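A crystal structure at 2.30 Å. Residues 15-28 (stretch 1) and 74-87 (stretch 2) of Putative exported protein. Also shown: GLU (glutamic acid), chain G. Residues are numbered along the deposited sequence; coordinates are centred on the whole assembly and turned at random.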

# COMPACT_ATOMS: atom_id res chain seq x y z
N ALA A 15 -29.40 14.40 -8.25
CA ALA A 15 -28.11 14.91 -7.68
C ALA A 15 -27.21 13.79 -7.09
O ALA A 15 -27.66 12.95 -6.31
CB ALA A 15 -28.36 16.03 -6.63
N TYR A 16 -25.95 13.79 -7.52
CA TYR A 16 -24.97 12.81 -7.08
C TYR A 16 -24.85 12.78 -5.53
O TYR A 16 -24.82 13.83 -4.90
CB TYR A 16 -23.63 13.14 -7.74
CG TYR A 16 -22.55 12.16 -7.37
CD1 TYR A 16 -22.36 11.00 -8.13
CD2 TYR A 16 -21.75 12.36 -6.24
CE1 TYR A 16 -21.43 10.07 -7.80
CE2 TYR A 16 -20.77 11.41 -5.90
CZ TYR A 16 -20.63 10.27 -6.69
OH TYR A 16 -19.68 9.31 -6.41
N PRO A 17 -24.84 11.57 -4.92
CA PRO A 17 -25.08 10.26 -5.51
C PRO A 17 -26.55 9.85 -5.34
O PRO A 17 -27.12 10.14 -4.30
CB PRO A 17 -24.15 9.34 -4.72
CG PRO A 17 -23.81 10.13 -3.41
CD PRO A 17 -24.53 11.46 -3.49
N SER A 18 -27.13 9.16 -6.33
CA SER A 18 -28.55 8.80 -6.33
C SER A 18 -28.69 7.29 -6.24
O SER A 18 -29.79 6.74 -6.02
CB SER A 18 -29.24 9.39 -7.58
OG SER A 18 -28.66 8.90 -8.79
N LYS A 19 -27.55 6.62 -6.35
CA LYS A 19 -27.45 5.18 -6.23
C LYS A 19 -26.08 4.75 -5.61
O LYS A 19 -25.21 5.59 -5.37
CB LYS A 19 -27.66 4.57 -7.63
CG LYS A 19 -26.54 4.87 -8.58
CD LYS A 19 -26.83 4.43 -9.98
CE LYS A 19 -25.60 4.61 -10.80
NZ LYS A 19 -25.80 4.58 -12.28
N ALA A 20 -25.92 3.45 -5.36
CA ALA A 20 -24.67 2.84 -4.90
C ALA A 20 -23.45 3.20 -5.75
O ALA A 20 -23.52 3.29 -6.99
CB ALA A 20 -24.79 1.30 -4.83
N ILE A 21 -22.33 3.38 -5.04
CA ILE A 21 -21.04 3.65 -5.67
C ILE A 21 -20.17 2.40 -5.50
O ILE A 21 -20.06 1.87 -4.40
CB ILE A 21 -20.35 4.86 -5.01
CG1 ILE A 21 -21.23 6.10 -5.10
CG2 ILE A 21 -18.98 5.10 -5.60
CD1 ILE A 21 -21.17 6.97 -3.89
N ARG A 22 -19.62 1.92 -6.62
CA ARG A 22 -18.71 0.81 -6.63
C ARG A 22 -17.33 1.38 -6.30
O ARG A 22 -16.93 2.44 -6.81
CB ARG A 22 -18.71 0.12 -8.01
CG ARG A 22 -20.06 -0.52 -8.41
CD ARG A 22 -20.13 -0.92 -9.93
NE ARG A 22 -18.99 -1.76 -10.31
CZ ARG A 22 -18.34 -1.67 -11.47
NH1 ARG A 22 -18.69 -0.77 -12.40
NH2 ARG A 22 -17.30 -2.48 -11.70
N VAL A 23 -16.62 0.68 -5.42
CA VAL A 23 -15.25 1.05 -5.11
C VAL A 23 -14.39 -0.17 -5.36
O VAL A 23 -14.52 -1.20 -4.71
CB VAL A 23 -15.08 1.55 -3.66
CG1 VAL A 23 -13.56 1.98 -3.40
CG2 VAL A 23 -16.04 2.75 -3.39
N ILE A 24 -13.51 -0.04 -6.34
CA ILE A 24 -12.63 -1.11 -6.72
C ILE A 24 -11.33 -1.05 -5.93
O ILE A 24 -10.58 -0.06 -5.98
CB ILE A 24 -12.35 -1.12 -8.26
CG1 ILE A 24 -13.65 -1.33 -9.07
CG2 ILE A 24 -11.32 -2.19 -8.65
CD1 ILE A 24 -13.44 -1.05 -10.66
N VAL A 25 -11.06 -2.15 -5.23
CA VAL A 25 -9.80 -2.37 -4.54
C VAL A 25 -8.94 -3.32 -5.40
O VAL A 25 -9.28 -4.50 -5.57
CB VAL A 25 -10.06 -2.88 -3.08
CG1 VAL A 25 -8.80 -3.43 -2.40
CG2 VAL A 25 -10.67 -1.77 -2.28
N PRO A 26 -7.83 -2.80 -5.96
CA PRO A 26 -7.01 -3.59 -6.88
C PRO A 26 -6.14 -4.66 -6.20
O PRO A 26 -5.14 -5.08 -6.75
CB PRO A 26 -6.18 -2.50 -7.57
CG PRO A 26 -5.96 -1.50 -6.44
CD PRO A 26 -7.30 -1.44 -5.79
N PHE A 27 -6.56 -5.15 -5.03
CA PHE A 27 -5.84 -6.19 -4.31
C PHE A 27 -6.82 -7.13 -3.64
O PHE A 27 -7.97 -6.79 -3.41
CB PHE A 27 -4.89 -5.58 -3.28
CG PHE A 27 -3.68 -4.99 -3.89
CD1 PHE A 27 -2.63 -5.81 -4.34
CD2 PHE A 27 -3.59 -3.61 -4.08
CE1 PHE A 27 -1.52 -5.28 -4.95
CE2 PHE A 27 -2.45 -3.06 -4.69
CZ PHE A 27 -1.41 -3.90 -5.13
N ALA A 28 -6.34 -8.32 -3.30
CA ALA A 28 -7.12 -9.34 -2.59
C ALA A 28 -7.62 -8.83 -1.23
O ALA A 28 -7.06 -7.87 -0.68
CB ALA A 28 -6.24 -10.59 -2.39
N PRO A 74 -17.02 7.82 -16.58
CA PRO A 74 -16.72 8.87 -15.61
C PRO A 74 -17.94 9.54 -14.98
O PRO A 74 -18.05 10.77 -14.94
CB PRO A 74 -15.86 9.88 -16.41
CG PRO A 74 -16.43 9.74 -17.91
CD PRO A 74 -16.90 8.28 -18.00
N ASP A 75 -18.84 8.75 -14.41
CA ASP A 75 -20.00 9.32 -13.77
C ASP A 75 -19.91 9.49 -12.24
O ASP A 75 -20.79 10.09 -11.65
CB ASP A 75 -21.26 8.52 -14.15
CG ASP A 75 -21.15 7.06 -13.82
OD1 ASP A 75 -20.16 6.64 -13.19
OD2 ASP A 75 -22.07 6.29 -14.16
N GLY A 76 -18.85 8.96 -11.63
CA GLY A 76 -18.66 8.93 -10.18
C GLY A 76 -19.21 7.71 -9.44
O GLY A 76 -19.08 7.64 -8.22
N TYR A 77 -19.83 6.77 -10.15
CA TYR A 77 -20.38 5.57 -9.52
C TYR A 77 -19.47 4.33 -9.67
O TYR A 77 -19.82 3.23 -9.23
CB TYR A 77 -21.77 5.29 -10.08
CG TYR A 77 -22.75 6.38 -9.73
CD1 TYR A 77 -23.25 6.49 -8.44
CD2 TYR A 77 -23.14 7.34 -10.68
CE1 TYR A 77 -24.10 7.48 -8.09
CE2 TYR A 77 -24.02 8.35 -10.35
CZ TYR A 77 -24.50 8.42 -9.05
OH TYR A 77 -25.38 9.42 -8.68
N THR A 78 -18.32 4.49 -10.31
CA THR A 78 -17.29 3.47 -10.23
C THR A 78 -15.99 4.16 -9.88
O THR A 78 -15.42 4.90 -10.69
CB THR A 78 -17.16 2.67 -11.55
OG1 THR A 78 -18.45 2.15 -11.95
CG2 THR A 78 -16.14 1.56 -11.38
N LEU A 79 -15.52 3.90 -8.67
CA LEU A 79 -14.31 4.55 -8.16
C LEU A 79 -13.30 3.47 -7.83
O LEU A 79 -13.60 2.27 -7.92
CB LEU A 79 -14.66 5.37 -6.90
CG LEU A 79 -15.80 6.39 -7.06
CD1 LEU A 79 -16.07 6.95 -5.72
CD2 LEU A 79 -15.45 7.50 -7.99
N SER A 80 -12.10 3.87 -7.45
CA SER A 80 -11.05 2.92 -7.13
C SER A 80 -10.10 3.49 -6.08
O SER A 80 -10.13 4.70 -5.79
CB SER A 80 -10.30 2.45 -8.41
OG SER A 80 -9.53 3.51 -8.99
N ILE A 81 -9.30 2.59 -5.48
CA ILE A 81 -8.33 2.95 -4.46
C ILE A 81 -6.95 3.08 -5.06
O ILE A 81 -6.42 2.10 -5.59
CB ILE A 81 -8.32 1.92 -3.28
CG1 ILE A 81 -9.72 1.73 -2.71
CG2 ILE A 81 -7.39 2.42 -2.13
CD1 ILE A 81 -10.36 3.04 -2.17
N ALA A 82 -6.38 4.29 -4.98
CA ALA A 82 -5.01 4.53 -5.44
C ALA A 82 -4.07 3.92 -4.44
O ALA A 82 -4.32 4.00 -3.22
CB ALA A 82 -4.71 6.03 -5.59
N THR A 83 -3.01 3.31 -4.95
CA THR A 83 -1.98 2.68 -4.13
C THR A 83 -0.70 3.01 -4.83
O THR A 83 -0.72 3.37 -6.02
CB THR A 83 -2.11 1.15 -4.11
OG1 THR A 83 -1.88 0.64 -5.42
CG2 THR A 83 -3.49 0.70 -3.61
N VAL A 84 0.43 2.91 -4.13
CA VAL A 84 1.71 3.17 -4.75
C VAL A 84 2.05 2.11 -5.82
O VAL A 84 2.75 2.40 -6.78
CB VAL A 84 2.88 3.40 -3.70
CG1 VAL A 84 4.19 3.65 -4.41
CG2 VAL A 84 2.57 4.60 -2.80
N SER A 85 1.55 0.89 -5.65
CA SER A 85 1.73 -0.15 -6.65
C SER A 85 1.10 0.30 -7.97
O SER A 85 1.72 0.26 -9.02
CB SER A 85 1.11 -1.48 -6.19
OG SER A 85 1.88 -2.05 -5.13
N THR A 86 -0.14 0.78 -7.88
CA THR A 86 -0.92 1.08 -9.09
C THR A 86 -0.59 2.44 -9.71
O THR A 86 -0.69 2.61 -10.92
CB THR A 86 -2.45 0.89 -8.86
OG1 THR A 86 -2.86 1.66 -7.73
CG2 THR A 86 -2.78 -0.60 -8.62
N MSE A 87 -0.14 3.37 -8.89
CA MSE A 87 0.13 4.73 -9.34
C MSE A 87 1.55 4.95 -9.85
O MSE A 87 1.80 5.82 -10.67
CB MSE A 87 -0.22 5.76 -8.23
CG MSE A 87 -1.71 5.86 -7.86
SE MSE A 87 -2.81 6.50 -9.38
CE MSE A 87 -3.37 4.75 -10.14
N GLU G . 1.13 -3.51 -2.07
CA GLU G . -0.09 -2.69 -2.09
C GLU G . 0.22 -1.20 -2.00
O GLU G . -0.13 -0.48 -1.07
CB GLU G . -1.08 -3.17 -1.03
CG GLU G . -1.21 -4.70 -1.01
CD GLU G . -2.56 -5.20 -0.58
OE1 GLU G . -3.42 -4.33 -0.31
OE2 GLU G . -2.78 -6.46 -0.53
OXT GLU G . 0.81 -0.67 -2.96
O HOH W 1 -23.44 4.05 -13.44

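Two parallel strands, 21-25 and the one beginning at Thr78, form the centre of this contact, and the loops before them, together with the loop after the first strand and the start of the helix after the second, extend it. Along stretch 1, Ala15 makes no contact, and the pairing begins at Tyr16. Its t rotamer carries the phenol to the turn of stretch 2, where OH donates a short hydrogen bond to Gly76 O (2.5 Å). The ring fits because Gly76 has no side chain: a CB there would lie 2.8 Å from Tyr16 CE1, and the backbone angles of Gly76 themselves call for glycine.

The next residues wrap around Tyr77, which loses more surface to the other stretch than any other residue. Pro17, preceded by a cis peptide bond, brings its CB to 3.8 Å from Tyr77 CE1. Ser18 N then donates to Tyr77 OH (2.9 Å), so the phenol oxygen that ends this largely apolar ring is satisfied by backbone. Lys19 covers one face of the ring, with Tyr16 over the opposite face. The long aliphatic chain of Lys19 suits this role, since CE packs 3.5 Å from Tyr77 CG while the ammonium group stays near the same face, Lys19 NZ lying 4.6 Å from the centroid of the Tyr77 ring in an off-centre cation-pi contact, and also binds a water. This water accepts from Lys19 NZ (2.7 Å) and donates to Asp75 OD2 (2.7 Å), bridging charges too far apart for a salt bridge. Asp75 OD1 also accepts from Tyr77 N (3.1 Å), bracing the turn.

From Ile21 onward the backbone takes over. Arg22 N donates to Tyr77 O (2.9 Å), and Arg22 O accepts from Leu79 N (2.8 Å); Ile24 repeats the pattern, its N donating to Leu79 O (2.8 Å) and its O accepting from Ile81 N (3.0 Å). This alternation is the signature of parallel pairing. Side chains alternate too. Arg22 and Ile24 share a face with Thr78 and Ser80; on it the guanidinium lies over Thr78 CG2, and Ile24 CD1 meets the same methyl at 3.8 Å. Val23 lies on the other face with Leu79. Branched aliphatic residues suit such a buried strand: Ile21 CG2 packs against Leu79 CD1 (3.5 Å), while Val23 CG1 and Val25 CG2 reach Ile81 CD1 (3.6 Å) and Ile81 CG1 (3.7 Å), respectively.

Beyond the strand, Pro26 presents CG to Thr86 CG2 (4.0 Å). Phe27 meets Ser85 CB edge-on with CZ (3.7 Å) and offers a face to the bound glutamate, whose OXT accepts from Ser85 OG (2.8 Å) and Ser85 N (3.2 Å) at the helix start.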